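Bile salt hydrolase/transferase (Clostridium perfringens, PDB 2BJF) hydrolyses the amide bond of glycine- and taurine-conjugated bile salts to release free bile acids, and can also act as a bile acid amine N-acyltransferase. Local coordinates at residues A[2-6]-A[17-21]; A[27-31]-A[316-320]; A[61-66]-A[133-137]; A[89-94]-A[127-131]; A[275-279]-A[291-295]. All coordinates share one frame. Numbering follows the deposited sequence.

Contact 1 of 5, residues A[2-6]-A[17-21]. With DXC ((3alpha,5beta,12alpha)-3,12-dihydroxycholan-24-oic acid), chain B.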
# COMPACT_ATOMS: atom_id res chain seq x y z
N CYS A 2 13.80 7.38 -14.56
CA CYS A 2 15.17 6.80 -14.63
C CYS A 2 15.55 6.15 -13.32
O CYS A 2 15.10 6.59 -12.25
CB CYS A 2 16.19 7.89 -14.96
SG CYS A 2 15.78 8.90 -16.38
N THR A 3 16.38 5.12 -13.39
CA THR A 3 16.92 4.48 -12.20
C THR A 3 18.40 4.19 -12.40
O THR A 3 18.78 3.51 -13.35
CB THR A 3 16.17 3.17 -11.85
OG1 THR A 3 14.76 3.42 -11.78
CG2 THR A 3 16.64 2.62 -10.51
N GLY A 4 19.22 4.74 -11.50
CA GLY A 4 20.66 4.48 -11.50
C GLY A 4 21.01 3.41 -10.49
O GLY A 4 20.36 3.30 -9.44
N LEU A 5 22.03 2.61 -10.80
CA LEU A 5 22.43 1.48 -9.96
C LEU A 5 23.93 1.26 -9.99
O LEU A 5 24.56 1.27 -11.05
CB LEU A 5 21.70 0.20 -10.40
CG LEU A 5 22.04 -1.13 -9.72
CD1 LEU A 5 21.69 -1.12 -8.23
CD2 LEU A 5 21.34 -2.29 -10.42
N ALA A 6 24.51 1.06 -8.80
CA ALA A 6 25.90 0.63 -8.67
C ALA A 6 25.94 -0.70 -7.94
O ALA A 6 25.29 -0.87 -6.90
CB ALA A 6 26.72 1.68 -7.92
N GLY A 17 25.35 1.77 -13.97
CA GLY A 17 24.49 2.03 -15.12
C GLY A 17 23.10 2.50 -14.74
O GLY A 17 22.87 2.93 -13.61
N ARG A 18 22.18 2.42 -15.69
CA ARG A 18 20.86 3.03 -15.52
C ARG A 18 19.78 2.53 -16.47
O ARG A 18 20.08 2.05 -17.57
CB ARG A 18 20.98 4.56 -15.66
CG ARG A 18 21.58 5.05 -16.99
CD ARG A 18 20.51 5.35 -18.05
NE ARG A 18 19.61 6.42 -17.64
CZ ARG A 18 19.90 7.72 -17.69
NH1 ARG A 18 21.09 8.14 -18.13
NH2 ARG A 18 19.00 8.61 -17.29
N ASN A 19 18.54 2.64 -16.02
CA ASN A 19 17.38 2.64 -16.91
C ASN A 19 17.18 4.05 -17.44
O ASN A 19 17.23 5.02 -16.68
CB ASN A 19 16.11 2.24 -16.15
CG ASN A 19 15.98 0.74 -15.97
OD1 ASN A 19 16.69 -0.05 -16.60
ND2 ASN A 19 15.05 0.33 -15.11
N MET A 20 16.96 4.17 -18.75
CA MET A 20 16.57 5.44 -19.35
C MET A 20 15.07 5.45 -19.57
O MET A 20 14.56 4.74 -20.44
CB MET A 20 17.30 5.66 -20.68
CG MET A 20 16.77 6.84 -21.50
SD MET A 20 17.00 8.44 -20.71
CE MET A 20 18.78 8.59 -20.82
N ASP A 21 14.36 6.25 -18.77
CA ASP A 21 12.90 6.30 -18.82
C ASP A 21 12.42 7.60 -19.47
O ASP A 21 12.35 8.64 -18.81
CB ASP A 21 12.29 6.13 -17.42
CG ASP A 21 12.78 4.87 -16.71
OD1 ASP A 21 13.21 3.91 -17.38
OD2 ASP A 21 12.72 4.85 -15.46
C1 DXC B . 16.74 19.81 -25.76
C2 DXC B . 17.96 19.99 -24.86
C3 DXC B . 19.27 19.50 -25.51
C4 DXC B . 19.20 18.08 -26.08
C5 DXC B . 17.95 17.94 -26.95
C6 DXC B . 16.65 18.37 -26.26
C7 DXC B . 20.43 19.69 -24.52
C8 DXC B . 20.47 18.64 -23.40
C9 DXC B . 20.30 17.20 -23.90
C10 DXC B . 19.16 17.05 -24.92
C11 DXC B . 19.98 16.26 -22.73
C12 DXC B . 19.84 14.78 -23.12
C13 DXC B . 18.75 14.62 -24.18
C14 DXC B . 18.96 15.58 -25.36
C15 DXC B . 20.84 16.29 -21.47
C16 DXC B . 20.49 14.97 -20.78
C17 DXC B . 19.55 14.21 -21.72
C18 DXC B . 20.40 17.81 -26.99
C19 DXC B . 19.57 12.68 -21.48
O1 DXC B . 17.44 14.82 -23.62
O2 DXC B . 15.56 20.12 -25.01
C20 DXC B . 21.16 14.21 -23.67
C21 DXC B . 19.04 12.32 -20.09
C22 DXC B . 17.59 12.76 -19.87
C23 DXC B . 16.90 11.96 -18.79
O3 DXC B . 17.46 10.96 -18.30
O4 DXC B . 15.77 12.35 -18.42
C24 DXC B . 18.84 11.85 -22.53
O HOH W 1 12.60 9.48 -15.77
O HOH W 2 13.38 2.69 -14.03
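Backbone hydrogen bonding sets the register of this antiparallel pair, whose short strand axes 3-6 and 17-21 approach to 4.6 Å at 168°. L5 and G17 exchange two bonds, L5 N to G17 O at 3.0 Å and G17 N to L5 O at 3.1 Å. T3 and N19 form the other hydrogen-bonded pair, N19 N to T3 O at 2.8 Å, with a weak return bond from T3 N to N19 O at 3.4 Å. Between them G4 faces R18 as a non-hydrogen-bonded pair, their CA atoms 4.3 Å apart.

Side-chain polar contacts gather at the chain start. The amino group of C2 donates to D21, C2 N to D21 OD2 being 2.9 Å, and also meets N175. A water joins T3 OG1, N19 ND2 and D21 OD2, while N19 OD1 bonds to T279 and D21 OD1 to T276. R18 NH2 makes a weak bond to C2 SG at 3.4 Å; the guanidinium is held by R18 NE to N19 O at 2.9 Å, by G80 and by a salt bridge to D69.

The ligand contacts follow: deoxycholate O3 lies 3.0 Å from R18 NH2, 3.3 Å from C2 SG and 3.5 Å from M20 SD, placing the product carboxylate beside the thiol. An N-terminal cysteine, assigned as the nucleophile, at the start of a hairpin strand in a buried antiparallel sheet is the signature of the Ntn-hydrolase active site.

Contact 2 of 5, residues A[27-31]-A[316-320]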
# COMPACT_ATOMS: atom_id res chain seq x y z
N ASN A 27 17.85 10.78 -30.58
CA ASN A 27 18.82 10.46 -31.64
C ASN A 27 20.12 9.90 -31.07
O ASN A 27 21.22 10.30 -31.47
CB ASN A 27 19.10 11.69 -32.52
CG ASN A 27 17.88 12.16 -33.28
OD1 ASN A 27 17.05 11.35 -33.72
ND2 ASN A 27 17.76 13.47 -33.47
N GLN A 28 19.98 8.98 -30.12
CA GLN A 28 21.11 8.47 -29.36
C GLN A 28 21.99 7.50 -30.15
O GLN A 28 21.51 6.76 -31.02
CB GLN A 28 20.66 7.82 -28.05
CG GLN A 28 19.67 6.66 -28.19
CD GLN A 28 18.23 7.09 -28.00
OE1 GLN A 28 17.78 8.09 -28.57
NE2 GLN A 28 17.48 6.32 -27.22
N SER A 29 23.27 7.53 -29.83
CA SER A 29 24.23 6.53 -30.27
C SER A 29 25.23 6.36 -29.13
O SER A 29 25.26 7.16 -28.19
CB SER A 29 24.94 6.98 -31.55
OG SER A 29 25.72 8.15 -31.33
N ILE A 30 26.02 5.29 -29.20
CA ILE A 30 27.10 5.10 -28.24
C ILE A 30 28.32 5.84 -28.78
O ILE A 30 28.81 5.53 -29.87
CB ILE A 30 27.39 3.61 -27.96
CG1 ILE A 30 26.15 2.89 -27.43
CG2 ILE A 30 28.52 3.47 -26.95
CD1 ILE A 30 25.19 2.39 -28.51
N ILE A 31 28.78 6.82 -28.02
CA ILE A 31 29.82 7.75 -28.47
C ILE A 31 31.15 7.50 -27.76
O ILE A 31 31.21 7.46 -26.53
CB ILE A 31 29.38 9.23 -28.25
CG1 ILE A 31 28.07 9.52 -28.98
CG2 ILE A 31 30.48 10.20 -28.70
CD1 ILE A 31 27.43 10.84 -28.60
N THR A 316 31.31 6.72 -33.33
CA THR A 316 29.97 6.36 -32.85
C THR A 316 29.58 4.94 -33.26
O THR A 316 30.02 4.44 -34.30
CB THR A 316 28.87 7.34 -33.33
OG1 THR A 316 28.70 7.23 -34.75
CG2 THR A 316 29.22 8.78 -32.96
N TYR A 317 28.77 4.30 -32.42
CA TYR A 317 28.19 2.99 -32.72
C TYR A 317 26.67 3.06 -32.68
O TYR A 317 26.09 3.72 -31.81
CB TYR A 317 28.73 1.93 -31.75
CG TYR A 317 30.14 1.49 -32.06
CD1 TYR A 317 30.39 0.51 -33.02
CD2 TYR A 317 31.23 2.04 -31.39
CE1 TYR A 317 31.69 0.10 -33.32
CE2 TYR A 317 32.53 1.63 -31.67
CZ TYR A 317 32.75 0.66 -32.64
OH TYR A 317 34.03 0.25 -32.93
N LYS A 318 26.03 2.38 -33.62
CA LYS A 318 24.58 2.47 -33.82
C LYS A 318 23.77 1.84 -32.68
O LYS A 318 24.02 0.71 -32.26
CB LYS A 318 24.18 1.84 -35.16
CG LYS A 318 22.75 2.14 -35.60
CD LYS A 318 22.40 1.43 -36.89
CE LYS A 318 20.92 1.61 -37.23
NZ LYS A 318 20.53 0.91 -38.48
N TYR A 319 22.79 2.61 -32.20
CA TYR A 319 21.84 2.19 -31.18
C TYR A 319 21.00 1.02 -31.70
O TYR A 319 20.30 1.15 -32.70
CB TYR A 319 20.95 3.39 -30.83
CG TYR A 319 19.94 3.20 -29.72
CD1 TYR A 319 20.33 3.20 -28.38
CD2 TYR A 319 18.58 3.07 -30.01
CE1 TYR A 319 19.40 3.05 -27.36
CE2 TYR A 319 17.64 2.92 -29.00
CZ TYR A 319 18.06 2.91 -27.67
OH TYR A 319 17.13 2.76 -26.67
N ASN A 320 21.10 -0.12 -31.02
CA ASN A 320 20.48 -1.36 -31.50
C ASN A 320 19.04 -1.55 -31.02
O ASN A 320 18.81 -1.93 -29.87
CB ASN A 320 21.35 -2.57 -31.09
CG ASN A 320 20.95 -3.85 -31.80
OD1 ASN A 320 19.77 -4.11 -32.04
ND2 ASN A 320 21.94 -4.68 -32.12
O HOH W 3 22.36 5.31 -33.28
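This is an antiparallel beta pairing between strands distant in sequence, joining strand 315-318, near the C-terminus, to strand 29-33 in the larger antiparallel sheet of the Ntn-hydrolase fold. Its centre lies about 17 Å from the centre of the chain, and 284 residues separate the segments. The short axes of 29-31 and 316-318 come within 4.7 Å at 155°. I30 and Y317 form the hydrogen-bonded pair, with Y317 N to I30 O at 2.8 Å and I30 N to Y317 O at 3.0 Å; the next pair, I31 with T316, is non-hydrogen-bonded, with CA atoms 4.6 Å apart. T316 CA adds a CA-H...O contact of 3.3 Å to I30 O.

I30 and Y317 share one face, I30 CB lying 4.4 Å from Y317 CB. I30 also meets L55 and M57 of strand 54-61, which flanks 29-33. On the face of I31 and T316, I31 CG1 lies 4.2 Å from T316 CG2. Outward, the Y317 hydroxyl bonds to E307, and the Y317 side chain packs on N329 of the second subunit.

Beyond the I30-Y317 pair the direct backbone bonding gives out, and a water bridges the strands, donating to Q28 O at 2.8 Å and accepting from Y319 N at 2.9 Å. There Q28 lies over the Y319 ring in a CH-pi contact: Q28 CG sits 3.7 Å from the ring centroid, 18° off its normal.

Contact 3 of 5, residues A[61-66]-A[133-137]. With DXC ((3alpha,5beta,12alpha)-3,12-dihydroxycholan-24-oic acid), chain B.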
# COMPACT_ATOMS: atom_id res chain seq x y z
N PHE A 61 24.55 17.01 -30.97
CA PHE A 61 23.58 18.06 -31.24
C PHE A 61 24.30 19.33 -31.67
O PHE A 61 25.18 19.83 -30.95
CB PHE A 61 22.73 18.33 -29.98
CG PHE A 61 21.50 19.16 -30.24
CD1 PHE A 61 20.30 18.55 -30.59
CD2 PHE A 61 21.54 20.54 -30.10
CE1 PHE A 61 19.16 19.32 -30.82
CE2 PHE A 61 20.41 21.32 -30.33
CZ PHE A 61 19.21 20.70 -30.69
N ASP A 62 23.94 19.84 -32.84
CA ASP A 62 24.58 21.02 -33.43
C ASP A 62 26.11 20.85 -33.49
O ASP A 62 26.86 21.79 -33.21
CB ASP A 62 24.18 22.29 -32.67
CG ASP A 62 24.26 23.54 -33.53
OD1 ASP A 62 23.77 23.52 -34.68
OD2 ASP A 62 24.81 24.56 -33.05
N ASP A 63 26.54 19.64 -33.84
CA ASP A 63 27.96 19.25 -33.94
C ASP A 63 28.67 19.06 -32.59
O ASP A 63 29.89 18.85 -32.54
CB ASP A 63 28.75 20.22 -34.85
CG ASP A 63 29.80 19.52 -35.70
OD1 ASP A 63 30.21 18.39 -35.36
OD2 ASP A 63 30.22 20.11 -36.71
N TYR A 64 27.91 19.09 -31.49
CA TYR A 64 28.49 18.97 -30.15
C TYR A 64 27.98 17.73 -29.39
O TYR A 64 26.77 17.52 -29.31
CB TYR A 64 28.23 20.23 -29.33
CG TYR A 64 29.08 20.35 -28.08
CD1 TYR A 64 30.39 20.83 -28.15
CD2 TYR A 64 28.58 19.98 -26.83
CE1 TYR A 64 31.18 20.94 -27.02
CE2 TYR A 64 29.36 20.08 -25.69
CZ TYR A 64 30.66 20.56 -25.79
OH TYR A 64 31.45 20.67 -24.66
N PRO A 65 28.91 16.92 -28.83
CA PRO A 65 28.51 15.72 -28.10
C PRO A 65 27.99 16.02 -26.69
O PRO A 65 28.62 16.77 -25.94
CB PRO A 65 29.80 14.90 -28.04
CG PRO A 65 30.89 15.91 -28.08
CD PRO A 65 30.37 17.09 -28.86
N THR A 66 26.85 15.43 -26.35
CA THR A 66 26.28 15.55 -25.01
C THR A 66 25.77 14.18 -24.55
O THR A 66 25.20 13.43 -25.35
CB THR A 66 25.18 16.65 -24.93
OG1 THR A 66 24.70 16.78 -23.59
CG2 THR A 66 24.00 16.35 -25.87
N ILE A 133 22.45 24.68 -25.23
CA ILE A 133 23.41 24.00 -26.10
C ILE A 133 23.43 24.65 -27.49
O ILE A 133 24.47 24.71 -28.15
CB ILE A 133 23.13 22.47 -26.19
CG1 ILE A 133 24.29 21.73 -26.86
CG2 ILE A 133 21.78 22.19 -26.88
CD1 ILE A 133 24.26 20.22 -26.69
N SER A 134 22.26 25.13 -27.91
CA SER A 134 22.06 25.83 -29.18
C SER A 134 20.77 26.63 -29.08
O SER A 134 19.85 26.23 -28.34
CB SER A 134 21.98 24.82 -30.33
OG SER A 134 22.01 25.48 -31.58
N GLU A 135 20.72 27.75 -29.79
CA GLU A 135 19.57 28.66 -29.80
C GLU A 135 19.20 29.16 -28.40
O GLU A 135 20.06 29.67 -27.67
CB GLU A 135 18.36 28.02 -30.50
CG GLU A 135 18.66 27.49 -31.90
CD GLU A 135 17.40 27.25 -32.71
OE1 GLU A 135 16.37 27.90 -32.44
OE2 GLU A 135 17.46 26.41 -33.64
N ASN A 136 17.93 29.01 -28.02
CA ASN A 136 17.46 29.38 -26.68
C ASN A 136 16.81 28.18 -25.99
O ASN A 136 16.05 28.34 -25.03
CB ASN A 136 16.49 30.56 -26.76
CG ASN A 136 15.18 30.21 -27.45
OD1 ASN A 136 15.10 29.28 -28.25
ND2 ASN A 136 14.13 30.98 -27.15
N ILE A 137 17.12 26.98 -26.50
CA ILE A 137 16.52 25.73 -26.04
C ILE A 137 16.81 25.47 -24.56
O ILE A 137 17.98 25.42 -24.16
CB ILE A 137 16.99 24.52 -26.88
CG1 ILE A 137 16.75 24.77 -28.38
CG2 ILE A 137 16.28 23.24 -26.44
CD1 ILE A 137 17.47 23.80 -29.30
C1 DXC B . 16.74 19.81 -25.76
C2 DXC B . 17.96 19.99 -24.86
C3 DXC B . 19.27 19.50 -25.51
C4 DXC B . 19.20 18.08 -26.08
C5 DXC B . 17.95 17.94 -26.95
C6 DXC B . 16.65 18.37 -26.26
C7 DXC B . 20.43 19.69 -24.52
C8 DXC B . 20.47 18.64 -23.40
C9 DXC B . 20.30 17.20 -23.90
C10 DXC B . 19.16 17.05 -24.92
C11 DXC B . 19.98 16.26 -22.73
C12 DXC B . 19.84 14.78 -23.12
C13 DXC B . 18.75 14.62 -24.18
C14 DXC B . 18.96 15.58 -25.36
C15 DXC B . 20.84 16.29 -21.47
C16 DXC B . 20.49 14.97 -20.78
C17 DXC B . 19.55 14.21 -21.72
C18 DXC B . 20.40 17.81 -26.99
C19 DXC B . 19.57 12.68 -21.48
O1 DXC B . 17.44 14.82 -23.62
O2 DXC B . 15.56 20.12 -25.01
C20 DXC B . 21.16 14.21 -23.67
C21 DXC B . 19.04 12.32 -20.09
C22 DXC B . 17.59 12.76 -19.87
C23 DXC B . 16.90 11.96 -18.79
O3 DXC B . 17.46 10.96 -18.30
O4 DXC B . 15.77 12.35 -18.42
C24 DXC B . 18.84 11.85 -22.53
O HOH W 4 25.86 24.69 -30.52
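I133 is the apolar centre, its CA-to-CB bond directed toward segment 61-66 and 92 Å² of its surface covered. I133 CG2 meets F61 CD2 at 3.6 Å, while I133 CD1 reaches T66 CG2 at 4.0 Å and Y64 CD2 at 4.3 Å. F61 extends the patch through its CZ, 3.8 Å from I137 CD1, and its ring edge abuts S134, with F61 CE2 to S134 CB at 3.8 Å.

At the polar edge, where D62 is exposed, S134 OG gives D62 OD2 a weak hydrogen bond of 3.3 Å, and a water lies 2.7 Å from both D62 OD2 and I133 O. Two tight turns carry F61, D62, S134 and I137: a type I' turn from F61 to Y64, closed by Y64 N to F61 O at 2.9 Å, and a type II' turn from S134 to I137.

Deoxycholate rests on the apolar patch, its C18 3.7 Å from F61 CD1, its C7 3.7 Å from I133 CG2 and its O2 3.5 Å from I137 CG2. Hairpin turn and loop thus form a hydrophobic wall of the bile acid pocket, against the steroid rings.

Contact 4 of 5, residues A[89-94]-A[127-131]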
# COMPACT_ATOMS: atom_id res chain seq x y z
N TYR A 89 18.89 26.00 -11.68
CA TYR A 89 20.14 26.43 -12.31
C TYR A 89 20.21 27.96 -12.33
O TYR A 89 19.18 28.63 -12.39
CB TYR A 89 20.23 25.93 -13.75
CG TYR A 89 19.99 24.45 -13.96
CD1 TYR A 89 20.79 23.49 -13.33
CD2 TYR A 89 18.99 24.00 -14.83
CE1 TYR A 89 20.57 22.13 -13.54
CE2 TYR A 89 18.77 22.65 -15.05
CZ TYR A 89 19.57 21.72 -14.40
OH TYR A 89 19.35 20.38 -14.62
N SER A 90 21.42 28.50 -12.28
CA SER A 90 21.62 29.94 -12.46
C SER A 90 21.41 30.30 -13.93
O SER A 90 21.68 29.50 -14.82
CB SER A 90 23.01 30.37 -11.98
OG SER A 90 24.03 29.86 -12.83
N LYS A 91 20.92 31.52 -14.17
CA LYS A 91 20.64 32.00 -15.52
C LYS A 91 21.92 32.35 -16.28
O LYS A 91 21.98 32.25 -17.50
CB LYS A 91 19.71 33.22 -15.48
CG LYS A 91 18.34 32.96 -14.85
CD LYS A 91 17.44 34.20 -14.92
CE LYS A 91 17.90 35.32 -13.99
NZ LYS A 91 17.77 34.98 -12.54
N GLU A 92 22.94 32.78 -15.53
CA GLU A 92 24.24 33.14 -16.10
C GLU A 92 25.37 32.67 -15.18
O GLU A 92 25.12 32.18 -14.08
CB GLU A 92 24.32 34.65 -16.36
CG GLU A 92 23.93 35.55 -15.18
CD GLU A 92 22.43 35.76 -15.05
OE1 GLU A 92 21.79 36.19 -16.04
OE2 GLU A 92 21.88 35.49 -13.96
N ASP A 93 26.61 32.81 -15.65
CA ASP A 93 27.79 32.47 -14.86
C ASP A 93 27.83 33.25 -13.55
O ASP A 93 27.51 34.44 -13.52
CB ASP A 93 29.07 32.75 -15.65
CG ASP A 93 29.31 31.75 -16.77
OD1 ASP A 93 28.59 30.73 -16.86
OD2 ASP A 93 30.24 31.99 -17.58
N ILE A 94 28.20 32.56 -12.47
CA ILE A 94 28.39 33.21 -11.17
C ILE A 94 29.88 33.48 -10.97
O ILE A 94 30.71 32.57 -11.05
CB ILE A 94 27.82 32.36 -10.01
CG1 ILE A 94 26.31 32.17 -10.17
CG2 ILE A 94 28.14 33.00 -8.65
CD1 ILE A 94 25.66 31.27 -9.14
N ASN A 127 29.28 25.47 -10.00
CA ASN A 127 27.93 25.96 -10.21
C ASN A 127 27.43 25.51 -11.58
O ASN A 127 28.14 25.64 -12.57
CB ASN A 127 27.89 27.49 -10.12
CG ASN A 127 26.52 28.06 -10.47
OD1 ASN A 127 25.55 27.89 -9.72
ND2 ASN A 127 26.44 28.74 -11.60
N ILE A 128 26.21 24.99 -11.62
CA ILE A 128 25.62 24.53 -12.87
C ILE A 128 24.72 25.62 -13.46
O ILE A 128 23.78 26.08 -12.80
CB ILE A 128 24.90 23.17 -12.71
CG1 ILE A 128 25.89 22.13 -12.19
CG2 ILE A 128 24.31 22.72 -14.04
CD1 ILE A 128 25.27 20.84 -11.69
N VAL A 129 25.03 26.04 -14.68
CA VAL A 129 24.37 27.18 -15.32
C VAL A 129 23.50 26.76 -16.51
O VAL A 129 23.89 25.91 -17.31
CB VAL A 129 25.42 28.28 -15.72
CG1 VAL A 129 26.52 27.71 -16.62
CG2 VAL A 129 24.74 29.47 -16.37
N ASP A 130 22.32 27.37 -16.61
CA ASP A 130 21.35 27.05 -17.66
C ASP A 130 21.67 27.75 -18.99
O ASP A 130 20.89 28.58 -19.47
CB ASP A 130 19.93 27.38 -17.19
CG ASP A 130 18.85 26.67 -18.01
OD1 ASP A 130 19.18 25.86 -18.90
OD2 ASP A 130 17.65 26.94 -17.75
N ILE A 131 22.83 27.42 -19.56
CA ILE A 131 23.22 27.90 -20.88
C ILE A 131 22.72 26.91 -21.93
O ILE A 131 23.01 25.72 -21.84
CB ILE A 131 24.77 28.06 -21.00
CG1 ILE A 131 25.32 29.05 -19.95
CG2 ILE A 131 25.19 28.47 -22.42
CD1 ILE A 131 24.76 30.47 -20.03
O HOH W 5 20.23 31.10 -19.22
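The rotamer of S90 (p, 69°) puts its hydroxyl at the middle of this contact. S90 OG accepts from N127 ND2 at 2.9 Å and donates to E92 O at 2.9 Å, tying the strand end to the turning loop. N127 reaches it with a t chi1 of 174°, and its ND2 also bonds to N99. Beside the N127 amide, I94, with an m,t side chain, brings its CD1 within 3.4 Å of N127 OD1.

V129 adopts p (56°), and its methyls fill the concave side of the loop: V129 CG2 is 3.4 Å from S90 O and 3.5 Å from E92 C, and V129 CG1 is 3.7 Å from D93 OD1. Y89, with chi1 at -51°, sends its ring across the strand direction, where Y89 CD1 touches I128 CG2 at 3.7 Å and Y89 CB meets D130 CB at 3.7 Å; its hydroxyl bonds to L142. D130, chi1 t, turns its carboxylate to N139.

The backbones form a single bridge, S90 with V129: D130 N to S90 O is 2.9 Å and nearly straight at 176°, whereas S90 N to I128 O is weak at 3.4 Å. D130 centres an inverse gamma turn, and a water links K91 O (2.7 Å) to D130 O (2.6 Å). The loop 89-94, between strands 77-82 and 98-101, thus runs beside strand 126-129, which pairs in parallel with 98-101 and follows helix 116-123.

Contact 5 of 5, residues A[275-279]-A[291-295]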
# COMPACT_ATOMS: atom_id res chain seq x y z
N LEU A 275 8.53 4.87 -21.48
CA LEU A 275 9.16 3.55 -21.54
C LEU A 275 10.57 3.56 -20.98
O LEU A 275 11.24 4.59 -21.03
CB LEU A 275 9.25 3.06 -23.00
CG LEU A 275 8.11 3.22 -24.00
CD1 LEU A 275 8.53 2.66 -25.36
CD2 LEU A 275 6.86 2.53 -23.52
N THR A 276 11.02 2.42 -20.46
CA THR A 276 12.44 2.20 -20.26
C THR A 276 13.02 1.91 -21.65
O THR A 276 12.97 0.77 -22.13
CB THR A 276 12.73 1.06 -19.26
OG1 THR A 276 12.22 1.43 -17.98
CG2 THR A 276 14.23 0.80 -19.14
N GLN A 277 13.54 2.96 -22.28
CA GLN A 277 14.04 2.88 -23.66
C GLN A 277 15.27 1.99 -23.77
O GLN A 277 15.39 1.21 -24.71
CB GLN A 277 14.34 4.28 -24.20
CG GLN A 277 13.14 5.21 -24.28
CD GLN A 277 12.22 4.95 -25.48
OE1 GLN A 277 11.11 5.48 -25.53
NE2 GLN A 277 12.68 4.16 -26.43
N TYR A 278 16.17 2.12 -22.80
CA TYR A 278 17.37 1.27 -22.73
C TYR A 278 17.84 1.06 -21.29
O TYR A 278 17.48 1.82 -20.38
CB TYR A 278 18.51 1.79 -23.63
CG TYR A 278 19.22 3.05 -23.17
CD1 TYR A 278 20.24 3.00 -22.23
CD2 TYR A 278 18.89 4.29 -23.73
CE1 TYR A 278 20.90 4.15 -21.82
CE2 TYR A 278 19.56 5.45 -23.33
CZ TYR A 278 20.55 5.37 -22.37
OH TYR A 278 21.21 6.52 -21.99
N THR A 279 18.63 0.02 -21.10
CA THR A 279 19.27 -0.27 -19.83
C THR A 279 20.76 -0.45 -20.09
O THR A 279 21.16 -1.33 -20.85
CB THR A 279 18.68 -1.54 -19.18
OG1 THR A 279 17.27 -1.37 -19.01
CG2 THR A 279 19.33 -1.81 -17.82
N TYR A 291 24.68 -2.72 -22.92
CA TYR A 291 23.32 -2.19 -22.94
C TYR A 291 22.36 -3.07 -23.74
O TYR A 291 22.78 -3.79 -24.65
CB TYR A 291 23.30 -0.75 -23.49
CG TYR A 291 23.29 -0.67 -25.00
CD1 TYR A 291 22.12 -0.39 -25.70
CD2 TYR A 291 24.46 -0.90 -25.73
CE1 TYR A 291 22.11 -0.33 -27.09
CE2 TYR A 291 24.46 -0.84 -27.12
CZ TYR A 291 23.28 -0.55 -27.79
OH TYR A 291 23.28 -0.49 -29.16
N ASN A 292 21.09 -2.99 -23.39
CA ASN A 292 20.02 -3.48 -24.26
C ASN A 292 18.95 -2.40 -24.40
O ASN A 292 19.06 -1.34 -23.78
CB ASN A 292 19.46 -4.83 -23.79
CG ASN A 292 18.75 -4.75 -22.45
OD1 ASN A 292 18.55 -3.68 -21.87
ND2 ASN A 292 18.35 -5.92 -21.93
N THR A 293 17.94 -2.66 -25.22
CA THR A 293 16.91 -1.66 -25.49
C THR A 293 15.51 -2.24 -25.32
O THR A 293 15.34 -3.46 -25.20
CB THR A 293 17.05 -1.05 -26.90
OG1 THR A 293 16.84 -2.07 -27.89
CG2 THR A 293 18.43 -0.43 -27.09
N TYR A 294 14.50 -1.37 -25.33
CA TYR A 294 13.11 -1.80 -25.24
C TYR A 294 12.77 -2.77 -26.38
O TYR A 294 12.08 -3.77 -26.18
CB TYR A 294 12.15 -0.60 -25.26
CG TYR A 294 10.76 -0.96 -24.77
CD1 TYR A 294 10.43 -0.81 -23.42
CD2 TYR A 294 9.80 -1.47 -25.64
CE1 TYR A 294 9.16 -1.15 -22.96
CE2 TYR A 294 8.53 -1.81 -25.18
CZ TYR A 294 8.22 -1.65 -23.84
OH TYR A 294 6.97 -1.99 -23.37
N GLU A 295 13.28 -2.46 -27.57
CA GLU A 295 13.01 -3.24 -28.78
C GLU A 295 13.84 -4.52 -28.85
O GLU A 295 13.35 -5.56 -29.30
CB GLU A 295 13.27 -2.38 -30.02
CG GLU A 295 12.33 -1.19 -30.19
CD GLU A 295 12.82 0.09 -29.52
OE1 GLU A 295 13.78 0.05 -28.71
OE2 GLU A 295 12.24 1.16 -29.81
O HOH W 6 14.57 2.59 -27.61
O HOH W 7 16.33 -2.04 -21.69
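Y294 turns a ring face to L275: L275 CD1 stands 4.2 Å from the Y294 ring centroid, only 7° off the normal, a CH-pi contact over the face. The ring edge meets the backbone, with Y294 CD1 3.3 Å from T276 O, and its hydroxyl bonds to R263 and to E251 of the second subunit, whose H254 stacks on the ring.

The hairpin ladder follows. T279 and N292 form a hydrogen-bonded pair, T279 N to N292 O and N292 N to T279 O both 3.0 Å; Y278 and T293 are the adjoining non-hydrogen-bonded pair. Past them Y294 N donates to Q277 O at 2.8 Å, although Q277 has left extended geometry (phi/psi -67/-42°). The axes of 275-279 and 291-293 lie 4.6 Å apart at 159°.

On the face of T279 and N292 a water donates to T279 OG1 at 2.9 Å and N292 OD1 at 2.8 Å; T279 also bonds to N19, and N292 ND2 to N297. On the other face, Y278 packs on R18 and bonds to D69.

Strand 275-283 lies between 14-22 and 288-293 in the six-stranded antiparallel sheet, with helix 249-257 packed against T279 and N292 and M57 of strand 54-61 touching Y278 and Y291.

Contacts 1 and 5 are buried hairpins of one sheet, joined where strands 14-22 and 275-283 meet: D21 OD1 to T276 OG1 is 2.7 Å and M20 O to Q277 N 2.8 Å. Contact 2, like strand 64-66 of contact 3, belongs to the larger sheet, but it also reaches contact 5 through N320 O to T293 OG1, 2.8 Å, and both touch the second subunit. Contacts 3 and 4 lie farther out, 22 and 23 Å from the chain centre against 4 Å for contact 1, and rely on loops more than ladders. Contacts 1 and 3 meet different parts of deoxycholate: polar groups face its carboxylate in one, apolar side chains its rings in the other.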